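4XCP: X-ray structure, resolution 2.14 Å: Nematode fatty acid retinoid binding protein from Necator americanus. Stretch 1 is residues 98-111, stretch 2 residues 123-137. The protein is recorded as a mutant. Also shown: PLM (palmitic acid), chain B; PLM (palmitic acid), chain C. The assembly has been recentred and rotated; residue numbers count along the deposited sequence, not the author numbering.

Stretch 1 (98-111) GFAEKSIEIARGIK
Stretch 2, residues 123-137: DDLKASVKEVLKLYK

Two antiparallel α-helices of one chain pack through a narrow apolar seam, with no hydrogen bond or salt bridge crossing between them. Residues 98-111 and 123-137 are helical throughout (phi near -64°, psi near -42°), each with its i to i+4 backbone hydrogen bonds, and both helices continue beyond these stretches. Their axes run at 176° and approach to 10.2 Å; 508 Å² is buried in total, with Phe99 (89 Å²), Ile106 (69 Å²), Ile110 (67 Å²) and Val132 (60 Å²) the most covered. The register is set by four CA-CA pairs: Phe99-Leu135 6.8 Å, Ser103-Val132 5.9 Å, Ile106-Ser128 6.8 Å and Ile110-Leu125 7.6 Å.

The backbones come nearest at Ser103 and Val132 (chi1 t), where a small residue meets a β-branched one. Ser103 (chi1 m) turns its hydroxyl back to its own helix, OG donating to Phe99 O at 2.9 Å, so the polar atom is satisfied while OG rests 3.7 Å from Val132 CG1. Ser128 (chi1 p) does likewise, OG donating to Leu125 O at 2.7 Å and lying 3.8 Å from Ile110 CG1.

Phe99 (chi1 t, chi2 69°) starts sideways, but its ring reaches the second helix and meets the backbone, with Val132 O at the ring edge: CE1 is 3.4 Å from Val132 O and 3.4 Å from Tyr136 N. Leu135 CB lies at the ring edge, 3.8 Å from Phe99 CD1. Tyr136 (chi1 t, chi2 82°) directs its edge toward the Phe99 face in an offset edge-to-face pair, centroids 5.9 Å apart and planes at 61°; its OH is hydrogen-bonded elsewhere in the structure.

Ile106 (m, t) points toward the partner as a knob among Ser128, Glu131, Val132 and Leu135. Its CG2 lies 3.8 Å from Ser128 CB and 3.9 Å from Val132 CG2, while CD1 reaches Glu131 CG at 4.0 Å and Leu135 CD1 at 4.1 Å. One turn on, Ile110 (m, m) places CG2 3.7 Å from Leu125 CD2; Leu125 (m, t) leaves its helix sideways and brings its end inward.

At the border, Lys102 (t, p, t, t) lays CG 3.7 Å from Leu135 CD1 (Leu135 is m, t), its aliphatic part extending the apolar cover while NZ forms a salt bridge to Glu105 OE2 at 2.8 Å.

Helix 98-111 also meets palmitic acid: Ile110 CG2 lies 3.9 Å from C2 of the chain B ligand, Lys111 NZ donates to its O1 at 2.8 Å, and Ile104 CD1 lies 3.8 Å from C7 of the chain C ligand.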

# COMPACT_ATOMS: atom_id res chain seq x y z
N GLY A 98 6.04 -6.29 -12.59
CA GLY A 98 7.12 -6.60 -11.66
C GLY A 98 7.37 -5.49 -10.66
O GLY A 98 7.50 -5.75 -9.46
N PHE A 99 7.37 -4.23 -11.15
CA PHE A 99 7.56 -3.03 -10.32
C PHE A 99 6.44 -2.87 -9.31
O PHE A 99 6.71 -2.67 -8.13
CB PHE A 99 7.69 -1.75 -11.17
CG PHE A 99 7.55 -0.49 -10.34
CD1 PHE A 99 8.54 -0.13 -9.42
CD2 PHE A 99 6.40 0.29 -10.42
CE1 PHE A 99 8.38 1.01 -8.63
CE2 PHE A 99 6.26 1.44 -9.64
CZ PHE A 99 7.26 1.80 -8.76
N ALA A 100 5.20 -2.93 -9.79
CA ALA A 100 4.00 -2.80 -8.98
C ALA A 100 3.96 -3.87 -7.89
O ALA A 100 3.66 -3.55 -6.74
CB ALA A 100 2.76 -2.88 -9.86
N GLU A 101 4.28 -5.12 -8.24
CA GLU A 101 4.30 -6.24 -7.30
C GLU A 101 5.41 -6.11 -6.25
O GLU A 101 5.15 -6.35 -5.08
CB GLU A 101 4.34 -7.57 -8.04
CG GLU A 101 2.97 -7.88 -8.62
CD GLU A 101 2.87 -9.05 -9.57
OE1 GLU A 101 3.92 -9.52 -10.06
OE2 GLU A 101 1.73 -9.48 -9.85
N LYS A 102 6.60 -5.64 -6.65
CA LYS A 102 7.68 -5.38 -5.70
C LYS A 102 7.30 -4.20 -4.79
O LYS A 102 7.51 -4.29 -3.58
CB LYS A 102 9.01 -5.13 -6.43
CG LYS A 102 10.21 -4.93 -5.48
CD LYS A 102 10.57 -6.19 -4.68
CE LYS A 102 11.36 -5.85 -3.45
NZ LYS A 102 12.01 -7.05 -2.86
N SER A 103 6.66 -3.14 -5.34
CA SER A 103 6.22 -1.98 -4.54
C SER A 103 5.20 -2.38 -3.47
O SER A 103 5.24 -1.88 -2.34
CB SER A 103 5.65 -0.88 -5.44
OG SER A 103 6.70 -0.46 -6.30
N ILE A 104 4.29 -3.29 -3.84
CA ILE A 104 3.26 -3.83 -2.95
C ILE A 104 3.90 -4.64 -1.83
O ILE A 104 3.50 -4.48 -0.69
CB ILE A 104 2.19 -4.60 -3.75
CG1 ILE A 104 1.23 -3.58 -4.42
CG2 ILE A 104 1.40 -5.58 -2.82
CD1 ILE A 104 0.43 -4.13 -5.61
N GLU A 105 4.91 -5.46 -2.15
CA GLU A 105 5.65 -6.25 -1.16
C GLU A 105 6.30 -5.32 -0.10
O GLU A 105 6.23 -5.60 1.10
CB GLU A 105 6.72 -7.10 -1.86
CG GLU A 105 7.50 -8.04 -0.96
CD GLU A 105 8.80 -8.51 -1.56
OE1 GLU A 105 8.77 -9.46 -2.38
OE2 GLU A 105 9.85 -7.92 -1.23
N ILE A 106 6.88 -4.18 -0.56
CA ILE A 106 7.53 -3.19 0.30
C ILE A 106 6.49 -2.50 1.20
O ILE A 106 6.69 -2.40 2.42
CB ILE A 106 8.38 -2.20 -0.53
CG1 ILE A 106 9.64 -2.91 -1.08
CG2 ILE A 106 8.74 -0.95 0.29
CD1 ILE A 106 10.44 -2.15 -2.17
N ALA A 107 5.35 -2.10 0.60
CA ALA A 107 4.26 -1.45 1.31
C ALA A 107 3.65 -2.39 2.37
O ALA A 107 3.31 -1.93 3.45
CB ALA A 107 3.19 -0.97 0.33
N ARG A 108 3.57 -3.71 2.07
CA ARG A 108 3.03 -4.71 2.99
C ARG A 108 3.93 -4.94 4.22
O ARG A 108 3.41 -5.18 5.31
CB ARG A 108 2.69 -6.02 2.25
CG ARG A 108 1.51 -5.85 1.28
CD ARG A 108 0.59 -7.05 1.25
NE ARG A 108 0.94 -8.03 0.22
CZ ARG A 108 0.21 -8.29 -0.85
NH1 ARG A 108 -0.91 -7.61 -1.09
NH2 ARG A 108 0.60 -9.21 -1.72
N GLY A 109 5.25 -4.85 4.03
CA GLY A 109 6.22 -4.94 5.11
C GLY A 109 6.08 -3.75 6.05
O GLY A 109 6.17 -3.90 7.26
N ILE A 110 5.79 -2.55 5.49
CA ILE A 110 5.56 -1.32 6.28
C ILE A 110 4.27 -1.50 7.08
O ILE A 110 4.24 -1.24 8.29
CB ILE A 110 5.53 -0.06 5.36
CG1 ILE A 110 6.96 0.31 4.85
CG2 ILE A 110 4.80 1.14 6.03
CD1 ILE A 110 8.09 0.61 6.01
N LYS A 111 3.20 -1.96 6.41
CA LYS A 111 1.89 -2.24 7.00
C LYS A 111 2.01 -3.26 8.15
O LYS A 111 1.46 -3.02 9.22
CB LYS A 111 0.95 -2.74 5.90
CG LYS A 111 -0.51 -2.79 6.32
CD LYS A 111 -1.44 -3.12 5.15
CE LYS A 111 -1.65 -1.97 4.20
NZ LYS A 111 -2.21 -0.78 4.88
N ASP A 123 12.30 7.87 9.26
CA ASP A 123 13.48 7.46 8.49
C ASP A 123 13.28 6.09 7.80
O ASP A 123 13.77 5.91 6.70
CB ASP A 123 14.74 7.44 9.36
CG ASP A 123 15.36 8.81 9.63
OD1 ASP A 123 14.83 9.82 9.09
OD2 ASP A 123 16.36 8.87 10.38
N ASP A 124 12.52 5.17 8.44
CA ASP A 124 12.16 3.86 7.88
C ASP A 124 11.22 4.07 6.69
O ASP A 124 11.35 3.38 5.68
CB ASP A 124 11.42 3.00 8.91
CG ASP A 124 12.27 2.46 10.04
OD1 ASP A 124 13.50 2.31 9.85
OD2 ASP A 124 11.69 2.16 11.12
N LEU A 125 10.26 4.99 6.82
CA LEU A 125 9.32 5.29 5.75
C LEU A 125 10.05 5.95 4.59
O LEU A 125 9.82 5.56 3.44
CB LEU A 125 8.15 6.14 6.24
CG LEU A 125 7.23 5.50 7.30
CD1 LEU A 125 6.32 6.54 7.90
CD2 LEU A 125 6.40 4.37 6.73
N LYS A 126 10.98 6.89 4.88
CA LYS A 126 11.78 7.57 3.87
C LYS A 126 12.60 6.54 3.10
O LYS A 126 12.70 6.63 1.87
CB LYS A 126 12.72 8.60 4.53
CG LYS A 126 12.04 9.87 5.06
CD LYS A 126 13.09 10.86 5.53
CE LYS A 126 12.50 12.19 5.95
NZ LYS A 126 12.32 12.28 7.42
N ALA A 127 13.17 5.56 3.82
CA ALA A 127 13.97 4.48 3.23
C ALA A 127 13.11 3.61 2.31
O ALA A 127 13.57 3.29 1.22
CB ALA A 127 14.62 3.63 4.32
N SER A 128 11.84 3.30 2.70
CA SER A 128 10.96 2.50 1.83
C SER A 128 10.58 3.24 0.54
O SER A 128 10.59 2.64 -0.52
CB SER A 128 9.71 1.99 2.56
OG SER A 128 8.84 3.04 2.94
N VAL A 129 10.29 4.55 0.64
CA VAL A 129 9.93 5.39 -0.52
C VAL A 129 11.12 5.54 -1.46
O VAL A 129 10.96 5.48 -2.69
CB VAL A 129 9.32 6.75 -0.08
CG1 VAL A 129 9.09 7.69 -1.28
CG2 VAL A 129 8.02 6.55 0.69
N LYS A 130 12.31 5.75 -0.88
CA LYS A 130 13.56 5.89 -1.62
C LYS A 130 13.79 4.66 -2.51
O LYS A 130 14.09 4.83 -3.69
CB LYS A 130 14.75 6.12 -0.64
CG LYS A 130 16.02 6.63 -1.32
CD LYS A 130 17.12 6.86 -0.30
CE LYS A 130 18.46 7.18 -0.92
NZ LYS A 130 18.49 8.52 -1.58
N GLU A 131 13.57 3.44 -1.97
CA GLU A 131 13.69 2.20 -2.73
C GLU A 131 12.64 2.08 -3.84
O GLU A 131 12.99 1.70 -4.95
CB GLU A 131 13.64 0.96 -1.83
CG GLU A 131 13.99 -0.35 -2.55
CD GLU A 131 15.22 -0.38 -3.44
OE1 GLU A 131 16.15 0.44 -3.23
OE2 GLU A 131 15.25 -1.21 -4.37
N VAL A 132 11.36 2.36 -3.53
CA VAL A 132 10.26 2.31 -4.49
C VAL A 132 10.55 3.31 -5.65
O VAL A 132 10.43 2.95 -6.82
CB VAL A 132 8.89 2.54 -3.78
CG1 VAL A 132 7.77 2.80 -4.79
CG2 VAL A 132 8.53 1.36 -2.88
N LEU A 133 10.96 4.54 -5.31
CA LEU A 133 11.32 5.54 -6.30
C LEU A 133 12.48 5.05 -7.18
O LEU A 133 12.38 5.15 -8.40
CB LEU A 133 11.62 6.91 -5.67
CG LEU A 133 12.12 8.02 -6.62
CD1 LEU A 133 11.08 8.38 -7.69
CD2 LEU A 133 12.56 9.24 -5.85
N LYS A 134 13.53 4.49 -6.57
CA LYS A 134 14.70 3.94 -7.26
C LYS A 134 14.27 2.85 -8.28
O LYS A 134 14.72 2.86 -9.42
CB LYS A 134 15.68 3.37 -6.22
CG LYS A 134 16.99 2.84 -6.81
CD LYS A 134 17.99 2.43 -5.74
CE LYS A 134 19.26 1.91 -6.37
NZ LYS A 134 20.03 1.03 -5.46
N LEU A 135 13.39 1.92 -7.86
CA LEU A 135 12.87 0.88 -8.73
C LEU A 135 12.03 1.49 -9.88
O LEU A 135 12.08 1.01 -11.00
CB LEU A 135 12.03 -0.12 -7.93
CG LEU A 135 12.80 -0.95 -6.91
CD1 LEU A 135 11.87 -1.69 -6.01
CD2 LEU A 135 13.80 -1.88 -7.57
N TYR A 136 11.28 2.56 -9.58
CA TYR A 136 10.50 3.27 -10.58
C TYR A 136 11.45 3.87 -11.61
O TYR A 136 11.26 3.67 -12.81
CB TYR A 136 9.61 4.35 -9.92
CG TYR A 136 8.90 5.21 -10.94
CD1 TYR A 136 7.72 4.78 -11.55
CD2 TYR A 136 9.45 6.42 -11.36
CE1 TYR A 136 7.09 5.55 -12.52
CE2 TYR A 136 8.82 7.21 -12.32
CZ TYR A 136 7.64 6.77 -12.90
OH TYR A 136 7.02 7.52 -13.86
N LYS A 137 12.51 4.58 -11.14
CA LYS A 137 13.50 5.19 -12.02
C LYS A 137 14.30 4.16 -12.80
O LYS A 137 14.66 4.44 -13.92
CB LYS A 137 14.42 6.17 -11.25
CG LYS A 137 13.68 7.35 -10.62
CD LYS A 137 13.15 8.36 -11.66
CE LYS A 137 12.41 9.50 -11.00
NZ LYS A 137 11.92 10.51 -11.98
C1 PLM B . 0.60 1.59 4.59
O1 PLM B . -0.68 1.53 4.38
O2 PLM B . 1.43 1.39 3.71
C2 PLM B . 0.97 1.93 6.00
C3 PLM B . -0.18 2.09 6.99
C4 PLM B . -0.69 0.78 7.57
C5 PLM B . -1.84 0.93 8.54
C6 PLM B . -2.22 -0.34 9.27
C7 PLM B . -3.62 -0.87 8.98
C8 PLM B . -3.73 -1.54 7.64
C9 PLM B . -5.11 -1.98 7.27
CA PLM B . -5.49 -1.67 5.85
CB PLM B . -5.32 -2.77 4.84
CC PLM B . -5.87 -2.43 3.44
CD PLM B . -5.02 -1.48 2.58
CE PLM B . -5.05 -0.00 3.00
CF PLM B . -4.36 0.94 2.04
CG PLM B . -2.86 1.08 2.22
C1 PLM C . -1.12 -12.41 -3.19
O1 PLM C . -2.21 -12.89 -3.01
O2 PLM C . -0.07 -12.76 -2.49
C2 PLM C . -0.83 -11.37 -4.23
C3 PLM C . -2.06 -10.62 -4.73
C4 PLM C . -1.72 -9.42 -5.59
C5 PLM C . -1.40 -8.16 -4.79
C6 PLM C . -2.61 -7.45 -4.22
C7 PLM C . -2.35 -5.99 -3.85
C8 PLM C . -3.51 -5.30 -3.15
C9 PLM C . -3.12 -4.57 -1.88
CA PLM C . -4.30 -3.98 -1.12
CB PLM C . -5.19 -5.01 -0.42
CC PLM C . -4.55 -5.72 0.76
CD PLM C . -5.56 -6.44 1.63
CE PLM C . -4.98 -7.17 2.84
CF PLM C . -5.70 -6.89 4.17
CG PLM C . -6.22 -8.13 4.86